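Long-range contacts in probable secreted solute-binding lipoprotein (Streptomyces coelicolor, PDB 3I3V), which probably captures a solute outside the cell and hands it to a membrane transporter, as extracellular solute-binding lipoproteins of its family do: residues Pro7-Val12 with Gly39-Asn44; His13-Thr18 with Val68-Tyr73; Gln149-Ala154 with Ala218-Asp223; His214-Gly219 with Arg379-Ala384. All blocks are in the same frame, centred on the assembly; numbering follows the deposited sequence.

Contact 1. Residues Pro7-Val12 with Gly39-Asn44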
loop_
_atom_site.group_PDB
_atom_site.type_symbol
_atom_site.label_atom_id
_atom_site.label_comp_id
_atom_site.label_asym_id
_atom_site.label_seq_id
_atom_site.Cartn_x
_atom_site.Cartn_y
_atom_site.Cartn_z
ATOM N N PRO C 7 -24.297 41.476 7.554
ATOM C CA PRO C 7 -23.188 40.553 7.783
ATOM C C PRO C 7 -22.187 41.001 6.715
ATOM O O PRO C 7 -22.431 41.988 6.021
ATOM C CB PRO C 7 -23.807 39.183 7.483
ATOM C CG PRO C 7 -25.234 39.377 7.798
ATOM C CD PRO C 7 -25.519 40.743 7.203
ATOM N N ASP C 8 -21.079 40.294 6.562
ATOM C CA ASP C 8 -20.071 40.683 5.570
ATOM C C ASP C 8 -19.657 42.150 5.776
ATOM O O ASP C 8 -19.077 42.775 4.889
ATOM C CB ASP C 8 -20.587 40.498 4.130
ATOM C CG ASP C 8 -21.684 39.456 4.024
ATOM O OD1 ASP C 8 -21.487 38.318 4.502
ATOM O OD2 ASP C 8 -22.743 39.788 3.454
ATOM N N THR C 9 -19.978 42.698 6.942
ATOM C CA THR C 9 -19.597 44.064 7.281
ATOM C C THR C 9 -19.099 44.024 8.700
ATOM O O THR C 9 -19.875 43.916 9.619
ATOM C CB THR C 9 -20.766 45.032 7.245
ATOM O OG1 THR C 9 -21.115 45.304 5.890
ATOM C CG2 THR C 9 -20.385 46.337 7.918
ATOM N N LEU C 10 -17.799 44.135 8.874
ATOM C CA LEU C 10 -17.231 44.089 10.188
ATOM C C LEU C 10 -17.014 45.523 10.629
ATOM O O LEU C 10 -16.322 46.251 9.937
ATOM C CB LEU C 10 -15.892 43.377 10.123
ATOM C CG LEU C 10 -15.412 42.429 11.203
ATOM C CD1 LEU C 10 -13.948 42.644 11.489
ATOM C CD2 LEU C 10 -16.236 42.597 12.438
ATOM N N VAL C 11 -17.608 45.947 11.749
ATOM C CA VAL C 11 -17.413 47.323 12.230
ATOM C C VAL C 11 -16.465 47.245 13.414
ATOM O O VAL C 11 -16.723 46.529 14.382
ATOM C CB VAL C 11 -18.732 47.973 12.697
ATOM C CG1 VAL C 11 -18.473 49.415 13.120
ATOM C CG2 VAL C 11 -19.769 47.919 11.589
ATOM N N VAL C 12 -15.374 47.998 13.324
ATOM C CA VAL C 12 -14.339 48.022 14.345
ATOM C C VAL C 12 -14.216 49.393 15.015
ATOM O O VAL C 12 -13.941 50.389 14.349
ATOM C CB VAL C 12 -12.961 47.658 13.726
ATOM C CG1 VAL C 12 -11.859 47.772 14.767
ATOM C CG2 VAL C 12 -13.010 46.258 13.150
ATOM N N GLY C 39 -15.111 40.337 -0.507
ATOM C CA GLY C 39 -16.521 40.370 -0.165
ATOM C C GLY C 39 -16.852 40.802 1.253
ATOM O O GLY C 39 -17.998 40.665 1.687
ATOM N N VAL C 40 -15.867 41.325 1.978
ATOM C CA VAL C 40 -16.086 41.761 3.354
ATOM C C VAL C 40 -15.769 43.241 3.570
ATOM O O VAL C 40 -14.615 43.654 3.465
ATOM C CB VAL C 40 -15.229 40.939 4.346
ATOM C CG1 VAL C 40 -15.470 41.421 5.770
ATOM C CG2 VAL C 40 -15.560 39.459 4.224
ATOM N N LYS C 41 -16.792 44.036 3.875
ATOM C CA LYS C 41 -16.591 45.457 4.123
ATOM C C LYS C 41 -16.081 45.664 5.537
ATOM O O LYS C 41 -16.505 44.977 6.466
ATOM C CB LYS C 41 -17.892 46.244 3.940
ATOM C CG LYS C 41 -17.821 47.672 4.518
ATOM C CD LYS C 41 -19.030 48.550 4.163
ATOM C CE LYS C 41 -19.006 49.002 2.704
ATOM N NZ LYS C 41 -19.179 47.867 1.746
ATOM N N ILE C 42 -15.162 46.608 5.693
ATOM C CA ILE C 42 -14.599 46.923 6.999
ATOM C C ILE C 42 -14.804 48.402 7.268
ATOM O O ILE C 42 -14.457 49.239 6.434
ATOM C CB ILE C 42 -13.069 46.633 7.058
ATOM C CG1 ILE C 42 -12.822 45.139 7.254
ATOM C CG2 ILE C 42 -12.424 47.419 8.205
ATOM C CD1 ILE C 42 -13.099 44.646 8.656
ATOM N N LYS C 43 -15.376 48.729 8.419
ATOM C CA LYS C 43 -15.564 50.130 8.763
ATOM C C LYS C 43 -14.875 50.423 10.084
ATOM O O LYS C 43 -14.979 49.644 11.026
ATOM C CB LYS C 43 -17.049 50.485 8.870
ATOM C CG LYS C 43 -17.276 51.988 8.984
ATOM C CD LYS C 43 -18.737 52.347 9.133
ATOM C CE LYS C 43 -18.895 53.857 9.240
ATOM N NZ LYS C 43 -20.289 54.251 9.587
ATOM N N ASN C 44 -14.157 51.538 10.156
ATOM C CA ASN C 44 -13.483 51.907 11.397
ATOM C C ASN C 44 -14.102 53.119 12.070
ATOM O O ASN C 44 -14.346 54.136 11.424
ATOM C CB ASN C 44 -12.000 52.204 11.152
ATOM C CG ASN C 44 -11.162 50.953 11.045
ATOM O OD1 ASN C 44 -11.039 50.187 11.999
ATOM N ND2 ASN C 44 -10.581 50.737 9.878
#
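Four backbone hydrogen bonds, alternating in direction, tie residues 7-12 to residues 39-44. K41 N gives to D8 O at 2.8 Å, approaching from above the carbonyl plane. K41 O then takes L10 N at 2.9 Å, and L10 O takes K43 N. The straightest of the four runs from V12 N to K43 O, with 178° at the hydrogen and the donor nearly along the C=O axis. Strands 9-14 and 41-46 run parallel, T9 beside K41 and V12 beside N44, as the two strands of a beta-alpha-beta crossover whose helix 23-36 lies between them in sequence. On the face carrying L10, V12, I42 and N44, I42 turns its CD1 against L10, 3.4 Å from L10 CB, a tight carbon contact, and 3.6 Å from L10 CD1. N44 lies alongside V12, its CG anti to the carbonyl carbon (chi1 -80°), so that OD1 comes 3.6 Å from V12 CB while accepting a hydrogen bond from Y26 OH of the crossover helix. V30 and F33 of that helix cover I42, whereas F306 of helix 300-310 packs on L10 and V12. T9 and K41 share the other face, where T9 OG1 stands 3.9 Å from K41 CB.

Contact 2. Residues His13-Thr18 with Val68-Tyr73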
loop_
_atom_site.group_PDB
_atom_site.type_symbol
_atom_site.label_atom_id
_atom_site.label_comp_id
_atom_site.label_asym_id
_atom_site.label_seq_id
_atom_site.Cartn_x
_atom_site.Cartn_y
_atom_site.Cartn_z
ATOM N N HIS C 13 -14.417 49.424 16.333
ATOM C CA HIS C 13 -14.299 50.647 17.127
ATOM C C HIS C 13 -12.878 50.628 17.682
ATOM O O HIS C 13 -12.570 49.838 18.570
ATOM C CB HIS C 13 -15.321 50.640 18.269
ATOM C CG HIS C 13 -15.664 52.005 18.774
ATOM N ND1 HIS C 13 -16.583 52.221 19.765
ATOM C CD2 HIS C 13 -15.212 53.224 18.389
ATOM C CE1 HIS C 13 -16.695 53.525 19.978
ATOM N NE2 HIS C 13 -15.877 54.149 19.157
ATOM N N THR C 14 -12.031 51.513 17.161
ATOM C CA THR C 14 -10.608 51.561 17.503
ATOM C C THR C 14 -10.038 52.890 17.936
ATOM O O THR C 14 -10.496 53.939 17.502
ATOM C CB THR C 14 -9.759 51.201 16.282
ATOM O OG1 THR C 14 -10.440 50.217 15.504
ATOM C CG2 THR C 14 -8.406 50.697 16.696
ATOM N N GLN C 15 -8.974 52.822 18.732
ATOM C CA GLN C 15 -8.260 54.010 19.184
ATOM C C GLN C 15 -7.160 54.304 18.175
ATOM O O GLN C 15 -6.524 55.353 18.237
ATOM C CB GLN C 15 -7.627 53.777 20.551
ATOM C CG GLN C 15 -8.620 53.759 21.688
ATOM C CD GLN C 15 -7.948 53.649 23.033
ATOM O OE1 GLN C 15 -7.091 52.786 23.241
ATOM N NE2 GLN C 15 -8.337 54.518 23.966
ATOM N N LEU C 16 -6.939 53.362 17.257
ATOM C CA LEU C 16 -5.921 53.489 16.220
ATOM C C LEU C 16 -6.541 54.036 14.946
ATOM O O LEU C 16 -7.697 53.739 14.637
ATOM C CB LEU C 16 -5.299 52.128 15.893
ATOM C CG LEU C 16 -4.549 51.364 16.981
ATOM C CD1 LEU C 16 -3.906 50.134 16.364
ATOM C CD2 LEU C 16 -3.491 52.258 17.614
ATOM N N GLY C 17 -5.766 54.809 14.187
ATOM C CA GLY C 17 -6.290 55.354 12.945
ATOM C C GLY C 17 -5.819 56.760 12.627
ATOM O O GLY C 17 -5.878 57.194 11.479
ATOM N N THR C 18 -5.364 57.482 13.645
ATOM C CA THR C 18 -4.870 58.837 13.447
ATOM C C THR C 18 -3.540 59.077 14.158
ATOM O O THR C 18 -2.489 58.703 13.642
ATOM C CB THR C 18 -5.895 59.886 13.916
ATOM O OG1 THR C 18 -6.358 59.558 15.234
ATOM C CG2 THR C 18 -7.073 59.935 12.948
ATOM N N VAL C 68 -13.706 45.760 19.288
ATOM C CA VAL C 68 -13.193 46.969 19.909
ATOM C C VAL C 68 -11.687 46.877 20.096
ATOM O O VAL C 68 -11.156 45.815 20.387
ATOM C CB VAL C 68 -13.852 47.211 21.288
ATOM C CG1 VAL C 68 -13.452 48.579 21.817
ATOM C CG2 VAL C 68 -15.368 47.091 21.172
HETATM N N MSE C 69 -10.991 47.988 19.915
HETATM C CA MSE C 69 -9.552 47.985 20.103
HETATM C C MSE C 69 -9.179 49.034 21.126
HETATM O O MSE C 69 -9.010 50.203 20.791
HETATM C CB MSE C 69 -8.838 48.249 18.780
HETATM C CG MSE C 69 -9.089 47.175 17.721
HETATM SE SE MSE C 69 -8.138 47.507 16.050
HETATM C CE MSE C 69 -6.337 47.275 16.732
ATOM N N VAL C 70 -9.052 48.600 22.377
ATOM C CA VAL C 70 -8.701 49.486 23.490
ATOM C C VAL C 70 -7.747 48.795 24.451
ATOM O O VAL C 70 -7.585 47.574 24.423
ATOM C CB VAL C 70 -9.938 49.901 24.340
ATOM C CG1 VAL C 70 -10.391 51.271 23.964
ATOM C CG2 VAL C 70 -11.065 48.873 24.180
ATOM N N ASN C 71 -7.134 49.587 25.323
ATOM C CA ASN C 71 -6.218 49.040 26.296
ATOM C C ASN C 71 -7.013 48.640 27.532
ATOM O O ASN C 71 -8.238 48.786 27.572
ATOM C CB ASN C 71 -5.136 50.061 26.666
ATOM C CG ASN C 71 -5.713 51.350 27.251
ATOM O OD1 ASN C 71 -5.144 51.939 28.184
ATOM N ND2 ASN C 71 -6.831 51.806 26.696
ATOM N N LEU C 72 -6.306 48.130 28.534
ATOM C CA LEU C 72 -6.932 47.696 29.766
ATOM C C LEU C 72 -6.708 48.727 30.855
ATOM O O LEU C 72 -5.585 48.918 31.323
ATOM C CB LEU C 72 -6.356 46.350 30.218
ATOM C CG LEU C 72 -7.067 45.780 31.450
ATOM C CD1 LEU C 72 -8.494 45.397 31.057
ATOM C CD2 LEU C 72 -6.317 44.572 31.996
ATOM N N TYR C 73 -7.779 49.404 31.246
ATOM C CA TYR C 73 -7.694 50.389 32.309
ATOM C C TYR C 73 -9.019 50.405 33.060
ATOM O O TYR C 73 -9.968 49.717 32.675
ATOM C CB TYR C 73 -7.363 51.780 31.753
ATOM C CG TYR C 73 -8.465 52.451 30.964
ATOM C CD1 TYR C 73 -8.832 51.994 29.694
ATOM C CD2 TYR C 73 -9.137 53.559 31.483
ATOM C CE1 TYR C 73 -9.845 52.632 28.958
ATOM C CE2 TYR C 73 -10.143 54.198 30.768
ATOM C CZ TYR C 73 -10.495 53.738 29.510
ATOM O OH TYR C 73 -11.472 54.398 28.800
#
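Strands 9-14 and 67-70 pair in parallel, H13 beside V68 and T14 beside M69, before the two backbones diverge: H13 O takes M69 N at 2.8 Å in its carbonyl plane, but the next bond, Q15 N to M69 O, is weak at 3.3 Å. M69, a selenomethionine, has the largest share of the contact. It lies alongside T14 and points the same way, and T14 presses CG2, anti to its backbone N, tightly against M69 CB at 3.2 Å; the same methyl is 3.3 Å from M69 SE. A bend at chi3 (66°) sends M69 CE back to L16 CD1, 3.8 Å away, where the side chains cross at about a right angle. Y26 of helix 23-36 touches T14, L16 and M69. Q15, extended beyond CG, reaches across V70 at about a right angle and sets its amide carbon CD 3.5 Å from V70 CG1. The amide planes of Q15 and N71 are 24° apart, with Q15 OE1 3.6 Å from N71 ND2; Q15 NE2 is hydrogen-bonded to G48 O. Such neighbouring parallel strands that give way to loops at their C-terminal ends are characteristic of the alpha/beta lobes of periplasmic-binding-protein folds, this family's clan.

Contact 3. Residues Gln149-Ala154 with Ala218-Asp223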
loop_
_atom_site.group_PDB
_atom_site.type_symbol
_atom_site.label_atom_id
_atom_site.label_comp_id
_atom_site.label_asym_id
_atom_site.label_seq_id
_atom_site.Cartn_x
_atom_site.Cartn_y
_atom_site.Cartn_z
ATOM N N GLN C 149 27.616 50.492 41.984
ATOM C CA GLN C 149 28.255 50.929 40.746
ATOM C C GLN C 149 27.506 52.121 40.148
ATOM O O GLN C 149 28.129 53.053 39.633
ATOM C CB GLN C 149 28.300 49.780 39.739
ATOM C CG GLN C 149 29.111 48.588 40.210
ATOM C CD GLN C 149 28.956 47.377 39.300
ATOM O OE1 GLN C 149 28.156 47.387 38.360
ATOM N NE2 GLN C 149 29.716 46.322 39.586
ATOM N N LEU C 150 26.175 52.092 40.225
ATOM C CA LEU C 150 25.364 53.179 39.690
ATOM C C LEU C 150 25.730 54.471 40.390
ATOM O O LEU C 150 25.905 55.505 39.754
ATOM C CB LEU C 150 23.873 52.902 39.891
ATOM C CG LEU C 150 22.885 54.001 39.461
ATOM C CD1 LEU C 150 23.038 54.321 37.975
ATOM C CD2 LEU C 150 21.466 53.539 39.758
ATOM N N ILE C 151 25.841 54.412 41.711
ATOM C CA ILE C 151 26.197 55.599 42.463
ATOM C C ILE C 151 27.581 56.082 42.054
ATOM O O ILE C 151 27.789 57.280 41.869
ATOM C CB ILE C 151 26.194 55.336 43.975
ATOM C CG1 ILE C 151 24.790 54.930 44.428
ATOM C CG2 ILE C 151 26.648 56.589 44.716
ATOM C CD1 ILE C 151 24.660 54.761 45.926
ATOM N N ALA C 152 28.517 55.142 41.915
ATOM C CA ALA C 152 29.895 55.457 41.531
ATOM C C ALA C 152 29.941 56.085 40.143
ATOM O O ALA C 152 30.754 56.972 39.879
ATOM C CB ALA C 152 30.766 54.188 41.566
ATOM N N ALA C 153 29.067 55.625 39.255
ATOM C CA ALA C 153 29.021 56.178 37.910
ATOM C C ALA C 153 28.428 57.583 37.985
ATOM O O ALA C 153 28.885 58.502 37.299
ATOM C CB ALA C 153 28.179 55.290 37.015
ATOM N N ALA C 154 27.416 57.754 38.836
ATOM C CA ALA C 154 26.769 59.058 39.003
ATOM C C ALA C 154 27.801 60.087 39.453
ATOM O O ALA C 154 27.839 61.206 38.933
ATOM C CB ALA C 154 25.640 58.961 40.026
ATOM N N ALA C 218 22.397 60.086 47.091
ATOM C CA ALA C 218 23.753 59.964 46.574
ATOM C C ALA C 218 23.936 60.766 45.291
ATOM O O ALA C 218 25.030 60.804 44.721
ATOM C CB ALA C 218 24.080 58.504 46.327
ATOM N N GLY C 219 22.856 61.397 44.836
ATOM C CA GLY C 219 22.910 62.197 43.623
ATOM C C GLY C 219 22.825 61.417 42.325
ATOM O O GLY C 219 23.432 61.804 41.330
ATOM N N VAL C 220 22.062 60.330 42.314
ATOM C CA VAL C 220 21.932 59.524 41.109
ATOM C C VAL C 220 21.022 60.197 40.083
ATOM O O VAL C 220 21.134 59.945 38.885
ATOM C CB VAL C 220 21.393 58.111 41.439
ATOM C CG1 VAL C 220 20.965 57.391 40.164
ATOM C CG2 VAL C 220 22.468 57.304 42.145
ATOM N N PHE C 221 20.131 61.067 40.545
ATOM C CA PHE C 221 19.225 61.766 39.638
ATOM C C PHE C 221 19.721 63.172 39.382
ATOM O O PHE C 221 20.478 63.717 40.181
ATOM C CB PHE C 221 17.813 61.806 40.232
ATOM C CG PHE C 221 17.256 60.448 40.508
ATOM C CD1 PHE C 221 17.004 59.569 39.464
ATOM C CD2 PHE C 221 17.083 60.004 41.807
ATOM C CE1 PHE C 221 16.596 58.274 39.709
ATOM C CE2 PHE C 221 16.673 58.704 42.059
ATOM C CZ PHE C 221 16.432 57.836 41.005
ATOM N N ALA C 222 19.300 63.751 38.262
ATOM C CA ALA C 222 19.691 65.110 37.898
ATOM C C ALA C 222 19.278 66.077 38.999
ATOM O O ALA C 222 18.301 65.834 39.715
ATOM C CB ALA C 222 19.021 65.514 36.582
ATOM N N ASP C 223 20.018 67.172 39.141
ATOM C CA ASP C 223 19.678 68.154 40.158
ATOM C C ASP C 223 18.256 68.638 39.880
ATOM O O ASP C 223 17.869 68.807 38.725
ATOM C CB ASP C 223 20.640 69.352 40.117
ATOM C CG ASP C 223 22.060 69.000 40.574
ATOM O OD1 ASP C 223 22.216 68.245 41.556
ATOM O OD2 ASP C 223 23.025 69.501 39.956
#
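V220 packs its two methyls against neighbouring residues of helix 147-159, just beyond the Schellman motif that ends helix 203-217. V220 CG1, anti to its backbone N, meets L150 CD2 at 3.9 Å, while V220 CG2 lies 4.0 Å from I151 CG1; both side chains cross V220 at about a right angle. I151 also spans A218: its CG2 comes within 3.6 Å of A218 CB and its CD1 within 3.8 Å. An alanine here would remove CG1, CG2 and CD1 and would probably loosen the packing on both A218 and V220. No hydrogen bond joins the two segments, so the fit between them is apolar. G219, with phi at 81°, ends helix 203-217 in the Schellman motif. R155 and R158, further along helix 147-159, donate to A218 O and G219 O, and R158 also forms a salt bridge with D223. Backbone hydrogen bonds join V220 and A222 with V165 of strand 163-166, and F221 sits edge-to-face with F377. One turn on from I151, A154 points at the loop, its CB 3.8 Å from G219 O and 3.9 Å from V220 CA.

Contact 4. Residues His214-Gly219 with Arg379-Ala384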
loop_
_atom_site.group_PDB
_atom_site.type_symbol
_atom_site.label_atom_id
_atom_site.label_comp_id
_atom_site.label_asym_id
_atom_site.label_seq_id
_atom_site.Cartn_x
_atom_site.Cartn_y
_atom_site.Cartn_z
ATOM N N HIS C 214 18.491 56.051 49.139
ATOM C CA HIS C 214 19.946 55.983 49.136
ATOM C C HIS C 214 20.437 56.525 47.785
ATOM O O HIS C 214 21.211 57.478 47.739
ATOM C CB HIS C 214 20.387 54.528 49.358
ATOM C CG HIS C 214 21.866 54.352 49.539
ATOM N ND1 HIS C 214 22.628 55.181 50.337
ATOM C CD2 HIS C 214 22.716 53.414 49.055
ATOM C CE1 HIS C 214 23.880 54.762 50.335
ATOM N NE2 HIS C 214 23.960 53.691 49.565
ATOM N N LEU C 215 19.957 55.935 46.690
ATOM C CA LEU C 215 20.346 56.365 45.347
ATOM C C LEU C 215 20.140 57.860 45.133
ATOM O O LEU C 215 21.046 58.560 44.699
ATOM C CB LEU C 215 19.559 55.581 44.293
ATOM C CG LEU C 215 19.876 54.083 44.191
ATOM C CD1 LEU C 215 18.932 53.407 43.202
ATOM C CD2 LEU C 215 21.320 53.897 43.759
ATOM N N ARG C 216 18.944 58.341 45.438
ATOM C CA ARG C 216 18.597 59.756 45.289
ATOM C C ARG C 216 19.502 60.701 46.100
ATOM O O ARG C 216 19.970 61.725 45.594
ATOM C CB ARG C 216 17.140 59.956 45.721
ATOM C CG ARG C 216 16.685 61.400 45.828
ATOM C CD ARG C 216 15.523 61.510 46.803
ATOM N NE ARG C 216 15.959 61.115 48.139
ATOM C CZ ARG C 216 15.165 60.985 49.193
ATOM N NH1 ARG C 216 13.869 61.215 49.086
ATOM N NH2 ARG C 216 15.674 60.621 50.358
ATOM N N ASP C 217 19.720 60.373 47.370
ATOM C CA ASP C 217 20.558 61.208 48.223
ATOM C C ASP C 217 21.998 61.187 47.721
ATOM O O ASP C 217 22.724 62.166 47.876
ATOM C CB ASP C 217 20.480 60.732 49.679
ATOM C CG ASP C 217 19.149 61.086 50.338
ATOM O OD1 ASP C 217 18.926 60.700 51.507
ATOM O OD2 ASP C 217 18.325 61.764 49.690
ATOM N N ALA C 218 22.397 60.086 47.091
ATOM C CA ALA C 218 23.753 59.964 46.574
ATOM C C ALA C 218 23.936 60.766 45.291
ATOM O O ALA C 218 25.030 60.804 44.721
ATOM C CB ALA C 218 24.080 58.504 46.327
ATOM N N GLY C 219 22.856 61.397 44.836
ATOM C CA GLY C 219 22.910 62.197 43.623
ATOM C C GLY C 219 22.825 61.417 42.325
ATOM O O GLY C 219 23.432 61.804 41.330
ATOM N N ARG C 379 15.836 65.457 47.570
ATOM C CA ARG C 379 16.908 64.942 48.417
ATOM C C ARG C 379 16.751 65.272 49.890
ATOM O O ARG C 379 16.339 66.369 50.261
ATOM C CB ARG C 379 18.255 65.458 47.923
ATOM C CG ARG C 379 18.473 65.208 46.458
ATOM C CD ARG C 379 19.816 65.714 46.004
ATOM N NE ARG C 379 20.917 64.890 46.479
ATOM C CZ ARG C 379 22.123 64.898 45.925
ATOM N NH1 ARG C 379 22.359 65.687 44.884
ATOM N NH2 ARG C 379 23.091 64.128 46.403
ATOM N N GLY C 380 17.091 64.305 50.731
ATOM C CA GLY C 380 16.993 64.502 52.164
ATOM C C GLY C 380 15.673 64.047 52.753
ATOM O O GLY C 380 15.578 63.851 53.962
ATOM N N THR C 381 14.659 63.877 51.904
ATOM C CA THR C 381 13.329 63.449 52.348
ATOM C C THR C 381 13.365 62.028 52.886
ATOM O O THR C 381 13.491 61.066 52.133
ATOM C CB THR C 381 12.314 63.509 51.196
ATOM O OG1 THR C 381 12.258 64.842 50.678
ATOM C CG2 THR C 381 10.931 63.111 51.682
ATOM N N SER C 382 13.238 61.912 54.202
ATOM C CA SER C 382 13.273 60.623 54.885
ATOM C C SER C 382 12.393 59.557 54.265
ATOM O O SER C 382 11.359 59.857 53.679
ATOM C CB SER C 382 12.871 60.799 56.349
ATOM O OG SER C 382 11.591 61.396 56.453
ATOM N N PRO C 383 12.805 58.285 54.390
ATOM C CA PRO C 383 12.061 57.142 53.852
ATOM C C PRO C 383 10.687 57.078 54.511
ATOM O O PRO C 383 9.724 56.581 53.926
ATOM C CB PRO C 383 12.931 55.948 54.240
ATOM C CG PRO C 383 14.313 56.527 54.209
ATOM C CD PRO C 383 14.121 57.858 54.897
ATOM N N ALA C 384 10.613 57.589 55.736
ATOM C CA ALA C 384 9.372 57.604 56.493
ATOM C C ALA C 384 8.402 58.585 55.862
ATOM O O ALA C 384 7.196 58.345 55.827
ATOM C CB ALA C 384 9.648 58.003 57.941
#
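T381 O is gripped end-on by both terminal nitrogens of R216. R216 NH2 lies 2.8 Å from T381 O, above the carbonyl plane, and R216 NH1 3.1 Å from T381 O, on a lone pair; the oxygen lies nearly in the guanidinium plane. NH1 has a second acceptor in S376 O, while R216 NE and NH2 face the carboxylate of D217, forming a salt bridge (R216 NE to D217 OD2, 2.9 Å) through weak hydrogen bonds. D217 OD2 also takes G380 N in a nearly straight bond of 3.0 Å, reached from above the carboxylate plane. This carboxylate would probably offset part of the charge of R216. An alanine here would remove the guanidinium, with its bonds to T381 O and S376 O and its salt bridge to D217, and would probably loosen the 379-381 loop. R379 is bent at chi3, and its NH2 meets D217 O at 2.5 Å, very short. One face of its guanidinium lies against G219 CA, where a side chain would be tight. T381 OG1 is hydrogen-bonded to T378 O. The contact joins the C-terminal end of helix 203-217 to the loop between helices 363-377 and 383-392, with P383 resting on I209 and A213.

The four contacts form two pairs on opposite sides of the chain's centre. Contacts 1 and 2, centres 17 Å apart, share strand 9-14 and succeed one another along it: 41-46 flanks it in contact 1, 67-70 in contact 2, and their segments alternate in sequence. V12 CG1 packs on M69 SE where they meet. Both close before contact 3 opens, and contact 4 begins where contact 3 ends. Contacts 3 and 4, centres 11 Å apart, share A218 and G219 after helix 203-217, whose C-terminal end meets both helix 147-159 and the loop before helix 383-392. Nearest atoms of contacts 2 and 3 are about 25 Å apart, consistent with the two-lobed build of solute-binding proteins, one pair in each lobe.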